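Local coordinates for protein acetylxylan esterase / glucomannan deacetylase (Cellvibrio japonicus, PDB 2W9X) that removes acetyl groups from plant cell wall polysaccharides, deacetylating glucomannan in preference to xylan, at residues 146-151 / 240-245; 288-293 / 321-326. All blocks are in the same frame, centred on the assembly; numbering follows the deposited sequence. Where two conformers were deposited one is given.

Contact 1. Residues 146-151 / 240-245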
ATOM      1  N   GLU B 146       9.230  -9.402  10.360  1.00 37.47           N
ATOM      2  CA  GLU B 146      10.580  -8.871  10.432  1.00 37.01           C
ATOM      3  C   GLU B 146      10.576  -7.364  10.291  1.00 37.66           C
ATOM      4  O   GLU B 146       9.898  -6.822   9.403  1.00 38.64           O
ATOM      5  CB  GLU B 146      11.470  -9.510   9.354  1.00 36.78           C
ATOM      6  CG  GLU B 146      12.837  -8.850   9.224  1.00 35.52           C
ATOM      7  CD  GLU B 146      13.828  -9.672   8.425  1.00 38.95           C
ATOM      8  OE1 GLU B 146      13.498 -10.828   8.093  1.00 39.59           O
ATOM      9  OE2 GLU B 146      14.941  -9.168   8.152  1.00 37.15           O
ATOM     10  N   PHE B 147      11.330  -6.690  11.161  1.00 37.47           N
ATOM     11  CA  PHE B 147      11.532  -5.237  11.074  1.00 37.61           C
ATOM     12  C   PHE B 147      12.961  -4.926  10.709  1.00 37.63           C
ATOM     13  O   PHE B 147      13.893  -5.350  11.388  1.00 38.22           O
ATOM     14  CB  PHE B 147      11.153  -4.535  12.386  1.00 37.03           C
ATOM     15  CG  PHE B 147       9.675  -4.560  12.661  1.00 37.16           C
ATOM     16  CD1 PHE B 147       8.884  -3.472  12.340  1.00 36.05           C
ATOM     17  CD2 PHE B 147       9.071  -5.705  13.191  1.00 36.33           C
ATOM     18  CE1 PHE B 147       7.490  -3.483  12.592  1.00 36.26           C
ATOM     19  CE2 PHE B 147       7.684  -5.734  13.434  1.00 38.01           C
ATOM     20  CZ  PHE B 147       6.894  -4.615  13.126  1.00 36.20           C
ATOM     21  N   ILE B 148      13.117  -4.193   9.613  1.00 37.92           N
ATOM     22  CA  ILE B 148      14.430  -3.813   9.102  1.00 37.48           C
ATOM     23  C   ILE B 148      14.493  -2.302   9.182  1.00 37.46           C
ATOM     24  O   ILE B 148      13.547  -1.612   8.778  1.00 37.66           O
ATOM     25  CB  ILE B 148      14.646  -4.277   7.634  1.00 36.79           C
ATOM     26  CG1 ILE B 148      14.363  -5.787   7.474  1.00 37.19           C
ATOM     27  CG2 ILE B 148      16.058  -3.941   7.187  1.00 37.17           C
ATOM     28  CD1 ILE B 148      14.422  -6.295   5.996  1.00 37.02           C
ATOM     29  N   GLY B 149      15.587  -1.764   9.712  1.00 37.21           N
ATOM     30  CA  GLY B 149      15.635  -0.315   9.871  1.00 36.99           C
ATOM     31  C   GLY B 149      16.838   0.281  10.552  1.00 37.20           C
ATOM     32  O   GLY B 149      17.916  -0.306  10.565  1.00 37.00           O
ATOM     33  N   ASP B 150      16.620   1.472  11.105  1.00 37.61           N
ATOM     34  CA  ASP B 150      17.649   2.332  11.654  1.00 38.12           C
ATOM     35  C   ASP B 150      17.346   2.599  13.126  1.00 37.73           C
ATOM     36  O   ASP B 150      16.726   1.763  13.761  1.00 37.44           O
ATOM     37  CB  ASP B 150      17.756   3.647  10.842  1.00 38.99           C
ATOM     38  CG  ASP B 150      16.424   4.411  10.729  1.00 39.21           C
ATOM     39  OD1 ASP B 150      15.482   4.188  11.549  1.00 37.71           O
ATOM     40  OD2 ASP B 150      16.327   5.247   9.778  1.00 40.18           O
ATOM     41  N   SER B 151      17.779   3.749  13.653  1.00 37.71           N
ATOM     42  CA  SER B 151      17.573   4.128  15.067  0.50 38.10           C
ATOM     43  C   SER B 151      16.116   4.074  15.510  1.00 38.36           C
ATOM     44  O   SER B 151      15.811   3.668  16.634  1.00 37.61           O
ATOM     45  CB  SER B 151      18.089   5.543  15.339  0.50 37.89           C
ATOM     46  OG  SER B 151      19.413   5.705  14.886  0.50 37.47           O
ATOM     47  N   ILE B 240       7.286  -8.058   6.153  1.00 35.64           N
ATOM     48  CA  ILE B 240       8.569  -7.378   6.328  1.00 36.01           C
ATOM     49  C   ILE B 240       8.379  -5.852   6.300  1.00 36.16           C
ATOM     50  O   ILE B 240       7.900  -5.297   5.301  1.00 36.36           O
ATOM     51  CB  ILE B 240       9.614  -7.814   5.269  1.00 35.99           C
ATOM     52  CG1 ILE B 240       9.798  -9.340   5.292  1.00 36.05           C
ATOM     53  CG2 ILE B 240      10.927  -7.076   5.508  1.00 34.44           C
ATOM     54  CD1 ILE B 240      10.759  -9.920   4.198  1.00 36.25           C
ATOM     55  N   VAL B 241       8.747  -5.197   7.398  1.00 35.63           N
ATOM     56  CA  VAL B 241       8.572  -3.758   7.547  1.00 35.99           C
ATOM     57  C   VAL B 241       9.949  -3.114   7.498  1.00 36.20           C
ATOM     58  O   VAL B 241      10.809  -3.381   8.350  1.00 37.41           O
ATOM     59  CB  VAL B 241       7.840  -3.397   8.871  1.00 35.63           C
ATOM     60  CG1 VAL B 241       7.640  -1.863   9.006  1.00 33.86           C
ATOM     61  CG2 VAL B 241       6.503  -4.125   8.944  1.00 34.86           C
ATOM     62  N   ILE B 242      10.155  -2.280   6.492  1.00 36.07           N
ATOM     63  CA  ILE B 242      11.445  -1.632   6.293  1.00 35.95           C
ATOM     64  C   ILE B 242      11.268  -0.134   6.518  1.00 36.29           C
ATOM     65  O   ILE B 242      10.443   0.502   5.877  1.00 36.62           O
ATOM     66  CB  ILE B 242      12.042  -1.902   4.880  1.00 36.27           C
ATOM     67  CG1 ILE B 242      11.983  -3.403   4.554  1.00 35.50           C
ATOM     68  CG2 ILE B 242      13.496  -1.332   4.809  1.00 34.59           C
ATOM     69  CD1 ILE B 242      12.357  -3.784   3.089  1.00 35.25           C
ATOM     70  N   GLY B 243      12.041   0.421   7.434  1.00 36.62           N
ATOM     71  CA  GLY B 243      12.011   1.871   7.689  1.00 37.47           C
ATOM     72  C   GLY B 243      13.428   2.392   7.517  1.00 37.73           C
ATOM     73  O   GLY B 243      14.207   2.346   8.462  1.00 38.66           O
ATOM     74  N   LEU B 244      13.759   2.879   6.317  1.00 37.20           N
ATOM     75  CA  LEU B 244      15.107   3.371   6.014  1.00 37.14           C
ATOM     76  C   LEU B 244      15.017   4.548   5.042  1.00 37.37           C
ATOM     77  O   LEU B 244      14.182   4.541   4.126  1.00 38.17           O
ATOM     78  CB  LEU B 244      15.973   2.231   5.404  1.00 36.60           C
ATOM     79  CG  LEU B 244      16.454   1.075   6.307  1.00 35.56           C
ATOM     80  CD1 LEU B 244      17.091  -0.101   5.493  1.00 34.91           C
ATOM     81  CD2 LEU B 244      17.456   1.600   7.350  1.00 35.58           C
ATOM     82  N   GLY B 245      15.883   5.539   5.213  1.00 36.33           N
ATOM     83  CA  GLY B 245      15.854   6.732   4.373  1.00 35.72           C
ATOM     84  C   GLY B 245      16.016   8.036   5.149  1.00 36.48           C
ATOM     85  O   GLY B 245      16.419   9.050   4.575  1.00 36.61           O
TER
HETATM   86  O   HOH W   1      17.683   5.452   7.530  1.00 22.03           O
HETATM   87  O   HOH W   2      13.516   2.675  11.086  1.00 24.85           O

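Contact 2. Residues 288-293 / 321-326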
ATOM      1  N   GLN B 288       5.169 -10.058   2.327  1.00 40.97           N
ATOM      2  CA  GLN B 288       4.530  -8.825   1.908  1.00 40.44           C
ATOM      3  C   GLN B 288       5.214  -7.661   2.632  1.00 39.09           C
ATOM      4  O   GLN B 288       5.508  -7.745   3.832  1.00 38.28           O
ATOM      5  CB  GLN B 288       3.015  -8.900   2.154  1.00 40.36           C
ATOM      6  CG  GLN B 288       2.391 -10.114   1.458  1.00 43.01           C
ATOM      7  CD  GLN B 288       0.874 -10.101   1.430  1.00 45.62           C
ATOM      8  OE1 GLN B 288       0.251  -9.125   0.993  1.00 48.62           O
ATOM      9  NE2 GLN B 288       0.268 -11.199   1.879  1.00 47.29           N
ATOM     10  N   PHE B 289       5.498  -6.596   1.881  1.00 37.87           N
ATOM     11  CA  PHE B 289       6.422  -5.553   2.313  1.00 37.27           C
ATOM     12  C   PHE B 289       5.690  -4.259   2.666  1.00 37.16           C
ATOM     13  O   PHE B 289       4.745  -3.857   1.985  1.00 36.50           O
ATOM     14  CB  PHE B 289       7.469  -5.270   1.219  1.00 36.65           C
ATOM     15  CG  PHE B 289       8.371  -6.447   0.908  1.00 37.27           C
ATOM     16  CD1 PHE B 289       9.534  -6.657   1.628  1.00 36.51           C
ATOM     17  CD2 PHE B 289       8.045  -7.349  -0.114  1.00 37.05           C
ATOM     18  CE1 PHE B 289      10.365  -7.753   1.333  1.00 34.87           C
ATOM     19  CE2 PHE B 289       8.870  -8.425  -0.420  1.00 37.43           C
ATOM     20  CZ  PHE B 289      10.027  -8.632   0.310  1.00 36.41           C
ATOM     21  N   ILE B 290       6.135  -3.620   3.742  1.00 37.47           N
ATOM     22  CA  ILE B 290       5.622  -2.306   4.131  1.00 37.21           C
ATOM     23  C   ILE B 290       6.799  -1.356   4.278  1.00 36.64           C
ATOM     24  O   ILE B 290       7.665  -1.560   5.115  1.00 36.66           O
ATOM     25  CB  ILE B 290       4.794  -2.358   5.427  1.00 37.27           C
ATOM     26  CG1 ILE B 290       3.565  -3.267   5.245  1.00 38.02           C
ATOM     27  CG2 ILE B 290       4.347  -0.936   5.850  1.00 36.93           C
ATOM     28  CD1 ILE B 290       2.761  -3.493   6.513  1.00 38.47           C
ATOM     29  N   LEU B 291       6.813  -0.307   3.464  1.00 35.33           N
ATOM     30  CA  LEU B 291       7.901   0.658   3.501  1.00 35.35           C
ATOM     31  C   LEU B 291       7.429   1.863   4.291  1.00 35.95           C
ATOM     32  O   LEU B 291       6.497   2.554   3.878  1.00 35.94           O
ATOM     33  CB  LEU B 291       8.341   1.032   2.076  1.00 34.48           C
ATOM     34  CG  LEU B 291       8.591  -0.156   1.129  1.00 33.56           C
ATOM     35  CD1 LEU B 291       9.376   0.313  -0.112  1.00 31.96           C
ATOM     36  CD2 LEU B 291       9.335  -1.344   1.811  1.00 32.95           C
ATOM     37  N   MET B 292       8.045   2.066   5.447  1.00 36.44           N
ATOM     38  CA  MET B 292       7.524   2.964   6.478  1.00 38.76           C
ATOM     39  C   MET B 292       8.484   4.128   6.736  1.00 38.67           C
ATOM     40  O   MET B 292       9.651   3.900   7.032  1.00 39.10           O
ATOM     41  CB  MET B 292       7.307   2.134   7.752  1.00 38.97           C
ATOM     42  CG  MET B 292       6.810   2.900   8.959  1.00 41.26           C
ATOM     43  SD  MET B 292       6.328   1.683  10.189  1.00 42.23           S
ATOM     44  CE  MET B 292       5.879   2.789  11.518  1.00 41.15           C
ATOM     45  N   ASN B 293       8.008   5.370   6.587  1.00 38.11           N
ATOM     46  CA  ASN B 293       8.850   6.551   6.784  1.00 38.55           C
ATOM     47  C   ASN B 293       8.091   7.732   7.393  1.00 38.05           C
ATOM     48  O   ASN B 293       6.866   7.729   7.482  1.00 38.62           O
ATOM     49  CB  ASN B 293       9.582   7.008   5.494  1.00 38.02           C
ATOM     50  CG  ASN B 293      10.515   5.945   4.928  1.00 42.35           C
ATOM     51  OD1 ASN B 293      11.747   5.966   5.160  1.00 44.97           O
ATOM     52  ND2 ASN B 293       9.943   5.019   4.160  1.00 41.45           N
ATOM     53  N   GLU B 321       3.598  -1.825  -0.000  1.00 39.50           N
ATOM     54  CA  GLU B 321       2.871  -0.599   0.280  1.00 40.48           C
ATOM     55  C   GLU B 321       3.698   0.383   1.125  1.00 39.64           C
ATOM     56  O   GLU B 321       4.697   0.005   1.750  1.00 39.67           O
ATOM     57  CB  GLU B 321       1.493  -0.900   0.901  1.00 40.80           C
ATOM     58  CG  GLU B 321       1.522  -1.782   2.133  1.00 43.37           C
ATOM     59  CD  GLU B 321       0.182  -2.502   2.431  1.00 42.94           C
ATOM     60  OE1 GLU B 321      -0.910  -2.089   1.949  1.00 45.00           O
ATOM     61  OE2 GLU B 321       0.237  -3.490   3.194  1.00 43.81           O
ATOM     62  N   GLN B 322       3.289   1.647   1.125  1.00 38.78           N
ATOM     63  CA  GLN B 322       3.976   2.675   1.884  1.00 37.90           C
ATOM     64  C   GLN B 322       3.148   3.090   3.093  1.00 38.16           C
ATOM     65  O   GLN B 322       1.911   3.166   3.008  1.00 37.69           O
ATOM     66  CB  GLN B 322       4.238   3.886   0.979  1.00 38.73           C
ATOM     67  CG  GLN B 322       4.876   5.114   1.660  1.00 37.30           C
ATOM     68  CD  GLN B 322       5.241   6.194   0.667  1.00 37.71           C
ATOM     69  OE1 GLN B 322       4.589   6.333  -0.371  1.00 38.94           O
ATOM     70  NE2 GLN B 322       6.287   6.978   0.977  1.00 36.74           N
ATOM     71  N   ILE B 323       3.834   3.334   4.211  1.00 37.62           N
ATOM     72  CA  ILE B 323       3.253   4.012   5.383  1.00 38.13           C
ATOM     73  C   ILE B 323       4.096   5.249   5.666  1.00 37.74           C
ATOM     74  O   ILE B 323       5.349   5.180   5.707  1.00 38.64           O
ATOM     75  CB  ILE B 323       3.155   3.092   6.635  1.00 38.27           C
ATOM     76  CG1 ILE B 323       2.089   1.998   6.418  1.00 37.26           C
ATOM     77  CG2 ILE B 323       2.862   3.919   7.916  1.00 37.81           C
ATOM     78  CD1 ILE B 323       1.960   1.006   7.597  1.00 39.99           C
ATOM     79  N   VAL B 324       3.420   6.393   5.769  1.00 37.68           N
ATOM     80  CA  VAL B 324       4.061   7.643   6.196  1.00 37.62           C
ATOM     81  C   VAL B 324       3.512   8.011   7.567  1.00 38.08           C
ATOM     82  O   VAL B 324       2.291   8.227   7.723  1.00 37.87           O
ATOM     83  CB  VAL B 324       3.812   8.795   5.211  1.00 36.85           C
ATOM     84  CG1 VAL B 324       4.486  10.058   5.708  1.00 39.12           C
ATOM     85  CG2 VAL B 324       4.290   8.406   3.809  1.00 35.20           C
ATOM     86  N   PHE B 325       4.393   8.059   8.567  1.00 37.68           N
ATOM     87  CA  PHE B 325       3.917   8.347   9.921  1.00 37.47           C
ATOM     88  C   PHE B 325       4.083   9.818  10.265  1.00 38.31           C
ATOM     89  O   PHE B 325       4.977  10.501   9.736  1.00 37.44           O
ATOM     90  CB  PHE B 325       4.524   7.410  10.987  1.00 37.03           C
ATOM     91  CG  PHE B 325       6.030   7.438  11.066  1.00 37.38           C
ATOM     92  CD1 PHE B 325       6.699   8.451  11.762  1.00 37.12           C
ATOM     93  CD2 PHE B 325       6.785   6.412  10.491  1.00 37.74           C
ATOM     94  CE1 PHE B 325       8.098   8.452  11.840  1.00 36.37           C
ATOM     95  CE2 PHE B 325       8.178   6.415  10.581  1.00 36.96           C
ATOM     96  CZ  PHE B 325       8.818   7.423  11.256  1.00 35.15           C
ATOM     97  N   LYS B 326       3.188  10.295  11.132  1.00 38.03           N
ATOM     98  CA  LYS B 326       3.032  11.715  11.447  1.00 38.90           C
ATOM     99  C   LYS B 326       2.703  11.889  12.931  1.00 38.72           C
ATOM    100  O   LYS B 326       2.200  10.962  13.582  1.00 37.80           O
ATOM    101  CB  LYS B 326       1.861  12.319  10.644  1.00 38.91           C
ATOM    102  CG  LYS B 326       1.903  12.105   9.112  1.00 39.52           C
ATOM    103  CD  LYS B 326       0.614  12.617   8.473  1.00 39.49           C
ATOM    104  CE  LYS B 326       0.412  14.143   8.659  1.00 40.08           C
ATOM    105  NZ  LYS B 326       1.660  14.871   8.304  1.00 40.73           N
TER
HETATM  106  O   HOH W   3       2.223  -5.241   2.325  1.00 28.80           O

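Contact 1. Residues 146-151 / 240-245
Glu146-Gly149 and Ile240-Gly243 run parallel as neighbouring strands, their axes 4.7 Å apart and 15° from aligned, with Val241 N to Glu146 O, Ile148 N to Val241 O and Gly243 N to Ile148 O forming three nearly straight hydrogen bonds. On one face of the sheet Phe147 and Val241 lie side by side; CD1 of the ring comes within 3.6 Å of Val241 CB. On the other, Ile148 reaches across at a slant to Ile240, CD1 to CG2 at 3.6 Å, while the same CD1 also lies 4.0 Å from Ile242 CG1. Beyond the strands Leu244 leans back over Gly149, its CD2 3.5 Å from Gly149 C. Asp150 N-caps the helix that starts at Ser151, the inferred nucleophile, OD1 accepting from Phe152 N. Two waters extend the carboxylate across the contact: one donates to OD1 and to Gly243 O (2.7 Å from the latter), the other is hydrogen-bonded to OD2 and accepts from Gly245 N (2.9 Å). In this SGNH/GDSL-type hydrolase core, the buried carboxylate thus ties the turn carrying Ser151 to the loop leading to Asn247, a probable transition-state stabiliser.

Contact 2. Residues 288-293 / 321-326
Strands 288-293 and 321-325 lie parallel, 4.5 Å apart at their axes and turned by 26°, as the two strands of a beta-alpha-beta unit whose connecting helix is 300-314. Five backbone hydrogen bonds join them in a continuous ladder from Glu321 N to Phe289 O through to Phe325 N to Asn293 O. On the face shared by Ile290, Met292, Glu321 and Ile323, Ile290 CG2 packs 3.5 Å from Ile323 CD1. The Glu321 side chain lies alongside Ile290, its CG between the backbone N and the carbonyl carbon (chi1 54°) and the chain extended beyond. Its OE2 comes 3.9 Å from Ile290 CG1, takes a hydrogen bond from His352 of helix 339-354, and accepts from a water that also donates to Phe289 O, so the carboxylate is held at the start of the ladder. On the opposite face Leu291 and Gln322 pack on helix 300-314, where Gln322 NE2 bonds Ala302 O. The second subunit also touches strand 321-325, placing this edge of the sheet at the dimer interface. Met292 crosses Phe325 at about a right angle, with CG in the plane of the ring at its edge, 3.8 Å from CD2. Asn293 O, which accepts the Phe325 N-H, lies over one face of the same ring, 3.3 Å from Phe325 CD2.

Following the chain from the N terminus, strand 144-149 leads into the helix that starts at Ser151, and the chain passes through 191-196, the outermost strand on that side, before contact 1 closes an 88-residue loop at strand 239-243. Helix 262-283 then leads to strand 288-294, and contact 2 closes a shorter 27-residue loop through helix 300-314. The two loops follow in series, neither enclosing nor crossing the other. Strands 239-243 and 288-294 are themselves neighbours, probably hydrogen-bonded from Ile290 N to Ile240 O and from Met292 N to Ile242 O; together the contacts account for the parallel sheet from strand 144-149 to edge strand 320-325, which faces the second subunit.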